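Local coordinates for protein tryparedoxin (Leishmania major, PDB 3S9F) that probably acts as a thioredoxin-like disulfide reductase, passing reducing equivalents to the peroxidase of the parasite's detoxification pathway, at residues A[88-93]-A[119-124]. Sequence-based numbering, arbitrary orientation.
Sequences ASWDEE and ALTKKY
W90 reaches helix 114-123 through the pyrrole edge of its indole, where the ring N-H meets the hydroxyl of T121. From CB, the W90 side chain leaves the strand end with CG anti to its own carbonyl carbon (chi1 -78°), and this turn carries the pyrrole N-H to T121, whose side chain meets the indole at a slant. CD1 faces the same hydroxyl more distantly, 4.1 Å from T121 OG1. NE1 makes the one hydrogen bond between the segments, donating to T121 OG1 at 3.1 Å. The bond is moderately bent, with an N-H...O angle of 148° and the oxygen 22° out of the indole plane. CE2 follows, 3.9 Å from T121 OG1, and CZ2 meets the methyl, T121 CG2, at 3.6 Å. The methyl lies above the ring plane on the same side as the hydroxyl, so T121 presents both branches to the same ring, one polar and one apolar.

In this thioredoxin fold, W90 follows strand 83-89 at its C-terminal end, the end of the central sheet near the C60-C63 redox pair, and its side chain ties that end to the helix packed beside the sheet. T121 OG1 is also hydrogen-bonded to the carbonyl oxygen of V117 one turn earlier, which helps to fix the hydroxyl where the indole finds it. V117, F55 and I129 also touch the W90 side chain. Around W90, S89 OG accepts from D91 N at 2.9 Å in an ST turn that has W90 as its middle residue, while D91 OD1 is held by S58.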
loop_
_atom_site.group_PDB
_atom_site.type_symbol
_atom_site.label_atom_id
_atom_site.label_comp_id
_atom_site.label_asym_id
_atom_site.label_seq_id
_atom_site.Cartn_x
_atom_site.Cartn_y
_atom_site.Cartn_z
ATOM N N ALA A 88 5.118 -9.767 -8.812
ATOM C CA ALA A 88 5.435 -9.755 -7.384
ATOM C C ALA A 88 6.695 -10.603 -7.270
ATOM O O ALA A 88 6.647 -11.836 -7.081
ATOM C CB ALA A 88 4.278 -10.333 -6.578
ATOM N N SER A 89 7.823 -9.923 -7.411
ATOM C CA SER A 89 9.099 -10.583 -7.664
ATOM C C SER A 89 9.759 -11.176 -6.439
ATOM O O SER A 89 9.850 -10.524 -5.401
ATOM C CB SER A 89 10.082 -9.600 -8.300
ATOM O OG SER A 89 11.327 -10.261 -8.464
ATOM N N TRP A 90 10.224 -12.416 -6.576
ATOM C CA TRP A 90 11.041 -13.035 -5.552
ATOM C C TRP A 90 12.545 -12.785 -5.770
ATOM O O TRP A 90 13.373 -13.376 -5.080
ATOM C CB TRP A 90 10.756 -14.531 -5.486
ATOM C CG TRP A 90 9.477 -14.900 -4.758
ATOM C CD1 TRP A 90 8.394 -14.101 -4.478
ATOM C CD2 TRP A 90 9.174 -16.190 -4.232
ATOM N NE1 TRP A 90 7.424 -14.836 -3.801
ATOM C CE2 TRP A 90 7.883 -16.121 -3.649
ATOM C CE3 TRP A 90 9.866 -17.410 -4.215
ATOM C CZ2 TRP A 90 7.277 -17.230 -3.035
ATOM C CZ3 TRP A 90 9.276 -18.505 -3.609
ATOM C CH2 TRP A 90 7.976 -18.412 -3.037
ATOM N N ASP A 91 12.887 -11.892 -6.692
ATOM C CA ASP A 91 14.288 -11.472 -6.841
ATOM C C ASP A 91 14.622 -10.519 -5.713
ATOM O O ASP A 91 13.862 -9.590 -5.425
ATOM C CB ASP A 91 14.516 -10.769 -8.173
ATOM C CG ASP A 91 14.711 -11.736 -9.312
ATOM O OD1 ASP A 91 15.749 -12.428 -9.322
ATOM O OD2 ASP A 91 13.845 -11.795 -10.205
ATOM N N GLU A 92 15.768 -10.744 -5.088
ATOM C CA GLU A 92 16.216 -9.861 -4.024
ATOM C C GLU A 92 17.376 -8.991 -4.460
ATOM O O GLU A 92 17.738 -8.047 -3.758
ATOM C CB GLU A 92 16.537 -10.656 -2.765
ATOM C CG GLU A 92 15.267 -11.160 -2.092
ATOM C CD GLU A 92 15.533 -11.954 -0.823
ATOM O OE1 GLU A 92 16.503 -11.643 -0.095
ATOM O OE2 GLU A 92 14.754 -12.892 -0.550
ATOM N N GLU A 93 17.943 -9.306 -5.622
ATOM C CA GLU A 93 18.947 -8.446 -6.239
ATOM C C GLU A 93 18.278 -7.544 -7.257
ATOM O O GLU A 93 17.575 -8.024 -8.139
ATOM C CB GLU A 93 20.059 -9.274 -6.908
ATOM C CG GLU A 93 20.823 -10.202 -5.958
ATOM C CD GLU A 93 21.679 -9.447 -4.936
ATOM O OE1 GLU A 93 22.081 -8.294 -5.203
ATOM O OE2 GLU A 93 21.949 -10.011 -3.857
ATOM N N ALA A 119 4.376 -9.977 2.097
ATOM C CA ALA A 119 3.003 -10.041 2.622
ATOM C C ALA A 119 2.007 -10.732 1.705
ATOM O O ALA A 119 1.188 -11.529 2.162
ATOM C CB ALA A 119 2.506 -8.635 2.967
ATOM N N LEU A 120 2.051 -10.396 0.415
ATOM C CA LEU A 120 1.177 -11.028 -0.568
ATOM C C LEU A 120 1.486 -12.505 -0.714
ATOM O O LEU A 120 0.589 -13.307 -0.887
ATOM C CB LEU A 120 1.317 -10.340 -1.934
ATOM C CG LEU A 120 0.738 -8.920 -2.029
ATOM C CD1 LEU A 120 0.988 -8.432 -3.444
ATOM C CD2 LEU A 120 -0.743 -8.922 -1.730
ATOM N N THR A 121 2.771 -12.853 -0.633
ATOM C CA THR A 121 3.215 -14.236 -0.665
ATOM C C THR A 121 2.567 -14.991 0.499
ATOM O O THR A 121 2.043 -16.105 0.319
ATOM C CB THR A 121 4.784 -14.297 -0.590
ATOM O OG1 THR A 121 5.330 -13.779 -1.822
ATOM C CG2 THR A 121 5.279 -15.710 -0.391
ATOM N N LYS A 122 2.600 -14.383 1.690
ATOM C CA LYS A 122 2.000 -15.012 2.867
ATOM C C LYS A 122 0.485 -15.122 2.682
ATOM O O LYS A 122 -0.106 -16.187 2.912
ATOM C CB LYS A 122 2.354 -14.250 4.144
ATOM C CG LYS A 122 1.708 -14.859 5.401
ATOM C CD LYS A 122 2.461 -14.482 6.664
ATOM C CE LYS A 122 2.109 -15.431 7.795
ATOM N NZ LYS A 122 3.257 -15.518 8.712
ATOM N N LYS A 123 -0.132 -14.034 2.239
ATOM C CA LYS A 123 -1.588 -13.958 2.100
ATOM C C LYS A 123 -2.158 -15.082 1.248
ATOM O O LYS A 123 -3.141 -15.731 1.655
ATOM C CB LYS A 123 -2.022 -12.617 1.503
ATOM C CG LYS A 123 -3.541 -12.530 1.306
ATOM C CD LYS A 123 -3.987 -11.263 0.567
ATOM C CE LYS A 123 -5.520 -11.271 0.379
ATOM N NZ LYS A 123 -6.222 -11.237 1.697
ATOM N N TYR A 124 -1.543 -15.299 0.083
ATOM C CA TYR A 124 -2.019 -16.263 -0.899
ATOM C C TYR A 124 -1.329 -17.607 -0.800
ATOM O O TYR A 124 -1.424 -18.418 -1.719
ATOM C CB TYR A 124 -1.892 -15.681 -2.325
ATOM C CG TYR A 124 -2.813 -14.488 -2.539
ATOM C CD1 TYR A 124 -2.297 -13.199 -2.736
ATOM C CD2 TYR A 124 -4.199 -14.650 -2.556
ATOM C CE1 TYR A 124 -3.139 -12.100 -2.934
ATOM C CE2 TYR A 124 -5.048 -13.569 -2.765
ATOM C CZ TYR A 124 -4.515 -12.300 -2.956
ATOM O OH TYR A 124 -5.385 -11.241 -3.137
#